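Manganese lipoxygenase (Gaeumannomyces graminis, PDB 5FX8) oxidises linoleic and alpha-linolenic acids with molecular oxygen to 11S- and 13R-hydroperoxides, using a catalytic manganese ion. Local coordinates at residues 110-115 and 536-541; 344-349 and 529-534. One frame throughout, in Å; residues are numbered along the deposited sequence.

Contact 1: 110-115 and 536-541; sequences TAYREA and LARFNR. With NAG (2-acetamido-2-deoxy-beta-D-glucopyranose), chain K.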
loop_
_atom_site.group_PDB
_atom_site.type_symbol
_atom_site.label_atom_id
_atom_site.label_comp_id
_atom_site.label_asym_id
_atom_site.label_seq_id
_atom_site.Cartn_x
_atom_site.Cartn_y
_atom_site.Cartn_z
ATOM N N THR A 110 -11.094 2.864 9.463
ATOM C CA THR A 110 -11.830 1.681 9.052
ATOM C C THR A 110 -11.205 0.432 9.627
ATOM O O THR A 110 -11.903 -0.436 10.151
ATOM C CB THR A 110 -11.876 1.608 7.535
ATOM O OG1 THR A 110 -12.490 2.789 7.044
ATOM C CG2 THR A 110 -12.645 0.391 7.090
ATOM N N ALA A 111 -9.882 0.346 9.551
ATOM C CA ALA A 111 -9.180 -0.833 10.033
ATOM C C ALA A 111 -9.373 -1.026 11.533
ATOM O O ALA A 111 -9.567 -2.150 11.999
ATOM C CB ALA A 111 -7.704 -0.723 9.684
ATOM N N TYR A 112 -9.330 0.059 12.306
ATOM C CA TYR A 112 -9.574 -0.067 13.735
ATOM C C TYR A 112 -10.998 -0.529 14.012
ATOM O O TYR A 112 -11.221 -1.422 14.840
ATOM C CB TYR A 112 -9.285 1.260 14.406
ATOM C CG TYR A 112 -7.830 1.461 14.653
ATOM C CD1 TYR A 112 -7.048 0.413 15.071
ATOM C CD2 TYR A 112 -7.236 2.699 14.479
ATOM C CE1 TYR A 112 -5.721 0.581 15.301
ATOM C CE2 TYR A 112 -5.908 2.875 14.709
ATOM C CZ TYR A 112 -5.147 1.803 15.118
ATOM O OH TYR A 112 -3.799 1.927 15.383
ATOM N N ARG A 113 -11.973 0.054 13.320
ATOM C CA ARG A 113 -13.353 -0.386 13.484
ATOM C C ARG A 113 -13.516 -1.883 13.156
ATOM O O ARG A 113 -14.064 -2.651 13.957
ATOM C CB ARG A 113 -14.243 0.498 12.626
ATOM C CG ARG A 113 -15.692 0.231 12.718
ATOM C CD ARG A 113 -16.361 0.832 11.517
ATOM N NE ARG A 113 -15.801 2.145 11.244
ATOM C CZ ARG A 113 -15.843 2.733 10.054
ATOM N NH1 ARG A 113 -16.428 2.103 9.043
ATOM N NH2 ARG A 113 -15.304 3.944 9.878
ATOM N N GLU A 114 -12.987 -2.336 12.018
ATOM C CA GLU A 114 -13.128 -3.743 11.658
ATOM C C GLU A 114 -12.262 -4.661 12.513
ATOM O O GLU A 114 -12.558 -5.853 12.619
ATOM C CB GLU A 114 -12.811 -3.937 10.162
ATOM C CG GLU A 114 -13.602 -2.985 9.291
ATOM C CD GLU A 114 -13.691 -3.372 7.826
ATOM O OE1 GLU A 114 -12.651 -3.476 7.163
ATOM O OE2 GLU A 114 -14.810 -3.558 7.314
ATOM N N ALA A 115 -11.193 -4.152 13.108
ATOM C CA ALA A 115 -10.446 -4.942 14.080
ATOM C C ALA A 115 -11.235 -5.103 15.362
ATOM O O ALA A 115 -11.217 -6.168 15.990
ATOM C CB ALA A 115 -9.105 -4.285 14.383
ATOM N N LEU A 536 -1.395 -4.819 9.310
ATOM C CA LEU A 536 -1.189 -5.106 7.897
ATOM C C LEU A 536 -2.352 -4.562 7.063
ATOM O O LEU A 536 -2.150 -4.028 5.963
ATOM C CB LEU A 536 -0.973 -6.608 7.697
ATOM C CG LEU A 536 0.094 -7.233 8.604
ATOM C CD1 LEU A 536 0.351 -8.696 8.338
ATOM C CD2 LEU A 536 1.333 -6.443 8.451
ATOM N N ALA A 537 -3.570 -4.622 7.597
ATOM C CA ALA A 537 -4.669 -3.958 6.919
ATOM C C ALA A 537 -4.426 -2.460 6.821
ATOM O O ALA A 537 -4.864 -1.827 5.869
ATOM C CB ALA A 537 -5.992 -4.236 7.631
ATOM N N ARG A 538 -3.731 -1.876 7.788
ATOM C CA ARG A 538 -3.415 -0.465 7.679
ATOM C C ARG A 538 -2.326 -0.173 6.653
ATOM O O ARG A 538 -2.167 0.988 6.261
ATOM C CB ARG A 538 -3.021 0.080 9.047
ATOM C CG ARG A 538 -4.158 0.809 9.759
ATOM C CD ARG A 538 -3.764 1.101 11.177
ATOM N NE ARG A 538 -3.899 -0.055 12.042
ATOM C CZ ARG A 538 -3.042 -0.337 12.998
ATOM N NH1 ARG A 538 -1.999 0.450 13.176
ATOM N NH2 ARG A 538 -3.220 -1.389 13.765
ATOM N N PHE A 539 -1.572 -1.187 6.206
ATOM C CA PHE A 539 -0.680 -0.960 5.062
ATOM C C PHE A 539 -1.417 -0.945 3.721
ATOM O O PHE A 539 -0.846 -0.522 2.715
ATOM C CB PHE A 539 0.415 -2.014 5.014
ATOM C CG PHE A 539 1.379 -1.968 6.164
ATOM C CD1 PHE A 539 1.449 -0.882 6.996
ATOM C CD2 PHE A 539 2.235 -3.030 6.400
ATOM C CE1 PHE A 539 2.339 -0.864 8.026
ATOM C CE2 PHE A 539 3.130 -3.001 7.425
ATOM C CZ PHE A 539 3.180 -1.914 8.232
ATOM N N ASN A 540 -2.659 -1.394 3.680
ATOM C CA ASN A 540 -3.459 -1.448 2.470
ATOM C C ASN A 540 -4.216 -0.133 2.294
ATOM O O ASN A 540 -4.347 0.662 3.226
ATOM C CB ASN A 540 -4.422 -2.630 2.534
ATOM C CG ASN A 540 -5.000 -2.999 1.191
ATOM O OD1 ASN A 540 -4.304 -3.027 0.190
ATOM N ND2 ASN A 540 -6.283 -3.267 1.163
ATOM N N ARG A 541 -4.678 0.107 1.068
ATOM C CA ARG A 541 -5.377 1.339 0.719
ATOM C C ARG A 541 -6.559 0.968 -0.168
ATOM O O ARG A 541 -6.443 0.939 -1.389
ATOM C CB ARG A 541 -4.467 2.339 0.015
ATOM C CG ARG A 541 -3.565 3.158 0.915
ATOM C CD ARG A 541 -4.340 4.138 1.786
ATOM N NE ARG A 541 -3.470 4.884 2.688
ATOM C CZ ARG A 541 -2.925 4.364 3.779
ATOM N NH1 ARG A 541 -3.152 3.111 4.089
ATOM N NH2 ARG A 541 -2.133 5.078 4.544
HETATM C C1 NAG K . -10.152 -0.920 18.589
HETATM C C2 NAG K . -8.851 -1.677 18.575
HETATM C C3 NAG K . -7.813 -0.951 19.414
HETATM C C4 NAG K . -7.665 0.473 18.916
HETATM C C5 NAG K . -9.021 1.139 18.953
HETATM C C6 NAG K . -9.011 2.529 18.392
HETATM C C7 NAG K . -8.525 -4.106 18.522
HETATM C C8 NAG K . -8.893 -5.406 19.149
HETATM N N2 NAG K . -9.069 -3.021 19.069
HETATM O O3 NAG K . -6.556 -1.587 19.282
HETATM O O4 NAG K . -6.737 1.181 19.724
HETATM O O5 NAG K . -9.939 0.390 18.152
HETATM O O6 NAG K . -10.339 3.026 18.387
HETATM O O7 NAG K . -7.759 -4.039 17.584
#
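Arg538 lies against Tyr112 where helix 526-539 packs on the long helix 86-124, a helix-helix contact in the largely helical lipoxygenase fold. Arg538 CD lies over one face of the tyrosine ring, and the bend at the third torsion (chi3 -79°) then turns NE and the guanidinium along the CE1, CZ and OH end of the ring. The two planes are 33° apart, an inclined overlap rather than a parallel stack. Tyr112 OH sits above the guanidinium, 3.2 Å from Arg538 NH1, but the angle is too poor for a hydrogen bond. The opposite face of the tyrosine ring carries a sugar, the N-acetylglucosamine of a glycan attached to the protein itself, whose C6 lies toward the rim. Beside this pair, Ala111 points at its partner helix: its CB packs 3.9 Å from Arg538 CG and 4.4 Å from Ala537 CB, and the small side chains let the backbones come near, with CA of Ala111 and CA of Arg538 6.2 Å apart.

Further out, Arg538 NH2 is hydrogen-bonded to Ser534 OG one turn back, and the guanidinium makes a cation-pi contact with Phe342. Tyr112 also packs on Tyr112 of the second subunit, placing this contact beside the boundary with that subunit. The side chain of Arg538 comes within about 7 Å of that of the manganese ligand Val618. Just past the helix, Arg541 NH1 donates to two backbone carbonyls, reaching Arg538 O at 3.2 Å and Asn540 O at 2.9 Å, both oxygens lying close to the guanidinium plane.

Contact 2: 344-349 and 529-534; sequences DQNFGL and AVEQVS. With NAG (2-acetamido-2-deoxy-beta-D-glucopyranose), chain K.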
loop_
_atom_site.group_PDB
_atom_site.type_symbol
_atom_site.label_atom_id
_atom_site.label_comp_id
_atom_site.label_asym_id
_atom_site.label_seq_id
_atom_site.Cartn_x
_atom_site.Cartn_y
_atom_site.Cartn_z
ATOM N N ASP A 344 7.378 -2.416 16.996
ATOM C CA ASP A 344 7.658 -3.008 18.306
ATOM C C ASP A 344 6.440 -3.721 18.856
ATOM O O ASP A 344 6.554 -4.820 19.395
ATOM C CB ASP A 344 8.126 -1.940 19.305
ATOM C CG ASP A 344 9.595 -1.606 19.168
ATOM O OD1 ASP A 344 10.366 -2.439 18.637
ATOM O OD2 ASP A 344 9.982 -0.504 19.605
ATOM N N GLN A 345 5.263 -3.116 18.693
ATOM C CA GLN A 345 4.026 -3.707 19.181
ATOM C C GLN A 345 3.761 -5.073 18.565
ATOM O O GLN A 345 3.173 -5.929 19.218
ATOM C CB GLN A 345 2.843 -2.793 18.887
ATOM C CG GLN A 345 2.807 -1.478 19.593
ATOM C CD GLN A 345 1.743 -0.542 18.998
ATOM O OE1 GLN A 345 0.760 -1.002 18.404
ATOM N NE2 GLN A 345 1.951 0.775 19.133
ATOM N N ASN A 346 4.132 -5.285 17.293
ATOM C CA ASN A 346 3.660 -6.484 16.610
ATOM C C ASN A 346 4.732 -7.475 16.193
ATOM O O ASN A 346 4.443 -8.661 16.092
ATOM C CB ASN A 346 2.865 -6.095 15.370
ATOM C CG ASN A 346 1.631 -5.347 15.705
ATOM O OD1 ASN A 346 0.617 -5.937 16.012
ATOM N ND2 ASN A 346 1.704 -4.032 15.660
ATOM N N PHE A 347 5.939 -7.046 15.921
ATOM C CA PHE A 347 6.921 -7.968 15.391
ATOM C C PHE A 347 7.845 -8.476 16.489
ATOM O O PHE A 347 7.952 -7.893 17.575
ATOM C CB PHE A 347 7.735 -7.304 14.292
ATOM C CG PHE A 347 6.974 -7.085 13.014
ATOM C CD1 PHE A 347 6.015 -6.096 12.915
ATOM C CD2 PHE A 347 7.251 -7.848 11.901
ATOM C CE1 PHE A 347 5.345 -5.902 11.741
ATOM C CE2 PHE A 347 6.595 -7.646 10.722
ATOM C CZ PHE A 347 5.642 -6.678 10.635
ATOM N N GLY A 348 8.507 -9.594 16.175
ATOM C CA GLY A 348 9.417 -10.310 17.029
ATOM C C GLY A 348 10.702 -9.579 17.331
ATOM O O GLY A 348 11.056 -9.430 18.496
ATOM N N LEU A 349 11.390 -9.113 16.315
ATOM C CA LEU A 349 12.616 -8.352 16.469
ATOM C C LEU A 349 12.322 -6.875 16.728
ATOM O O LEU A 349 11.375 -6.314 16.167
ATOM C CB LEU A 349 13.478 -8.484 15.223
ATOM C CG LEU A 349 13.929 -9.895 14.877
ATOM C CD1 LEU A 349 15.046 -9.828 13.899
ATOM C CD2 LEU A 349 14.384 -10.649 16.094
ATOM N N ALA A 529 -3.278 -11.423 17.416
ATOM C CA ALA A 529 -3.578 -11.797 16.043
ATOM C C ALA A 529 -4.429 -10.743 15.360
ATOM O O ALA A 529 -4.182 -10.383 14.203
ATOM C CB ALA A 529 -4.293 -13.139 16.020
ATOM N N VAL A 530 -5.449 -10.250 16.059
ATOM C CA VAL A 530 -6.234 -9.148 15.522
ATOM C C VAL A 530 -5.355 -7.931 15.318
ATOM O O VAL A 530 -5.567 -7.146 14.392
ATOM C CB VAL A 530 -7.429 -8.846 16.446
ATOM C CG1 VAL A 530 -8.188 -7.664 15.970
ATOM C CG2 VAL A 530 -8.343 -10.018 16.462
ATOM N N GLU A 531 -4.344 -7.765 16.156
ATOM C CA GLU A 531 -3.524 -6.572 16.058
ATOM C C GLU A 531 -2.554 -6.679 14.892
ATOM O O GLU A 531 -2.212 -5.668 14.259
ATOM C CB GLU A 531 -2.798 -6.351 17.382
ATOM C CG GLU A 531 -2.911 -4.951 17.950
ATOM C CD GLU A 531 -4.337 -4.419 17.983
ATOM O OE1 GLU A 531 -5.065 -4.732 18.950
ATOM O OE2 GLU A 531 -4.720 -3.665 17.051
ATOM N N GLN A 532 -2.108 -7.900 14.591
ATOM C CA GLN A 532 -1.307 -8.106 13.398
ATOM C C GLN A 532 -2.150 -7.861 12.156
ATOM O O GLN A 532 -1.798 -7.031 11.307
ATOM C CB GLN A 532 -0.695 -9.503 13.408
ATOM C CG GLN A 532 -0.320 -9.986 12.019
ATOM C CD GLN A 532 0.672 -11.137 11.966
ATOM O OE1 GLN A 532 1.296 -11.516 12.955
ATOM N NE2 GLN A 532 0.815 -11.701 10.791
ATOM N N VAL A 533 -3.315 -8.496 12.075
ATOM C CA VAL A 533 -4.119 -8.271 10.886
ATOM C C VAL A 533 -4.500 -6.801 10.766
ATOM O O VAL A 533 -4.622 -6.282 9.663
ATOM C CB VAL A 533 -5.342 -9.208 10.857
ATOM C CG1 VAL A 533 -6.103 -9.019 9.587
ATOM C CG2 VAL A 533 -4.888 -10.598 10.893
ATOM N N SER A 534 -4.610 -6.090 11.882
ATOM C CA SER A 534 -5.044 -4.699 11.835
ATOM C C SER A 534 -3.933 -3.775 11.349
ATOM O O SER A 534 -4.194 -2.825 10.599
ATOM C CB SER A 534 -5.532 -4.276 13.203
ATOM O OG SER A 534 -5.930 -2.918 13.181
HETATM C C1 NAG K . -10.152 -0.920 18.589
HETATM C C2 NAG K . -8.851 -1.677 18.575
HETATM C C3 NAG K . -7.813 -0.951 19.414
HETATM C C4 NAG K . -7.665 0.473 18.916
HETATM C C5 NAG K . -9.021 1.139 18.953
HETATM C C6 NAG K . -9.011 2.529 18.392
HETATM C C7 NAG K . -8.525 -4.106 18.522
HETATM C C8 NAG K . -8.893 -5.406 19.149
HETATM N N2 NAG K . -9.069 -3.021 19.069
HETATM O O3 NAG K . -6.556 -1.587 19.282
HETATM O O4 NAG K . -6.737 1.181 19.724
HETATM O O5 NAG K . -9.939 0.390 18.152
HETATM O O6 NAG K . -10.339 3.026 18.387
HETATM O O7 NAG K . -7.759 -4.039 17.584
#
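Asn346, the last residue of helix 342-346, pushes its amide against the backbone of helix 526-539 at Glu531 and Gln532. Its CG stands beside the backbone N, opposite the carbonyl carbon (chi1 -64°), and the amide is then turned well away from the chain direction by chi2 of -84°. The two ends of the amide therefore do different work. ND2 turns back into its own helix and is hydrogen-bonded to Phe342 O, which fixes the rotation and identifies the oxygen as the end that meets the neighbour. OD1 comes 3.3 Å from Glu531 O, a close approach of two acceptors without a hydrogen bond between them; it also rests 3.7 Å from Glu531 CB.

Glu531 passes alongside and then bends at its second torsion (chi2 49°), so that its carboxylate leaves the asparagine and heads for the N-acetylglucosamine. Glu531 OE1 and OE2 each lie 3.1 Å from the acetamide oxygen O7 of that sugar, an approach from which a charged carboxylate would probably gain nothing. Val530, one residue earlier, sets its CG1 4.0 Å from the sugar's methyl carbon C8. Gln532 goes elsewhere: an extended chain carries its amide off to the loop near helix 485-490, where OE1 accepts from Ala498 N and NE2 donates to His496 O and Gly491 O.

The contact joins the C-terminal end of short helix 342-346 to helix 526-539 within the helical lipoxygenase domain, away from the manganese site. Phe347 stacks on Trp343 and, with Asn346, touches Leu535; Gly348 bonds through its backbone to Gln226 and Ala498. Helix 526-539 thus has the end of helix 342-346 beside Asn346, and helix 86-124 against Val530, through Ala115, Phe119 and Ile122.

Overall arrangement
Contacts 1 and 2 share helix 526-539, and their centres are 13 Å apart on the same side of the chain's centre. Along the sequence the order is 110-115, 344-349, 529-534 and 536-541, so one late helix gathers the long early helix 86-124 and the short helix 342-346. The two contacts touch directly: Ala115 O lies 3.4 Å from Val530 CG1, and Ala115 CB packs by Ser534 OG. Both also border the same N-acetylglucosamine, which is hydrogen-bonded to Tyr112 OH of the second subunit. Val530 and Glu531 lie by this sugar, while Arg538, farther along the shared helix, has its side chain about 12 Å from the manganese ion.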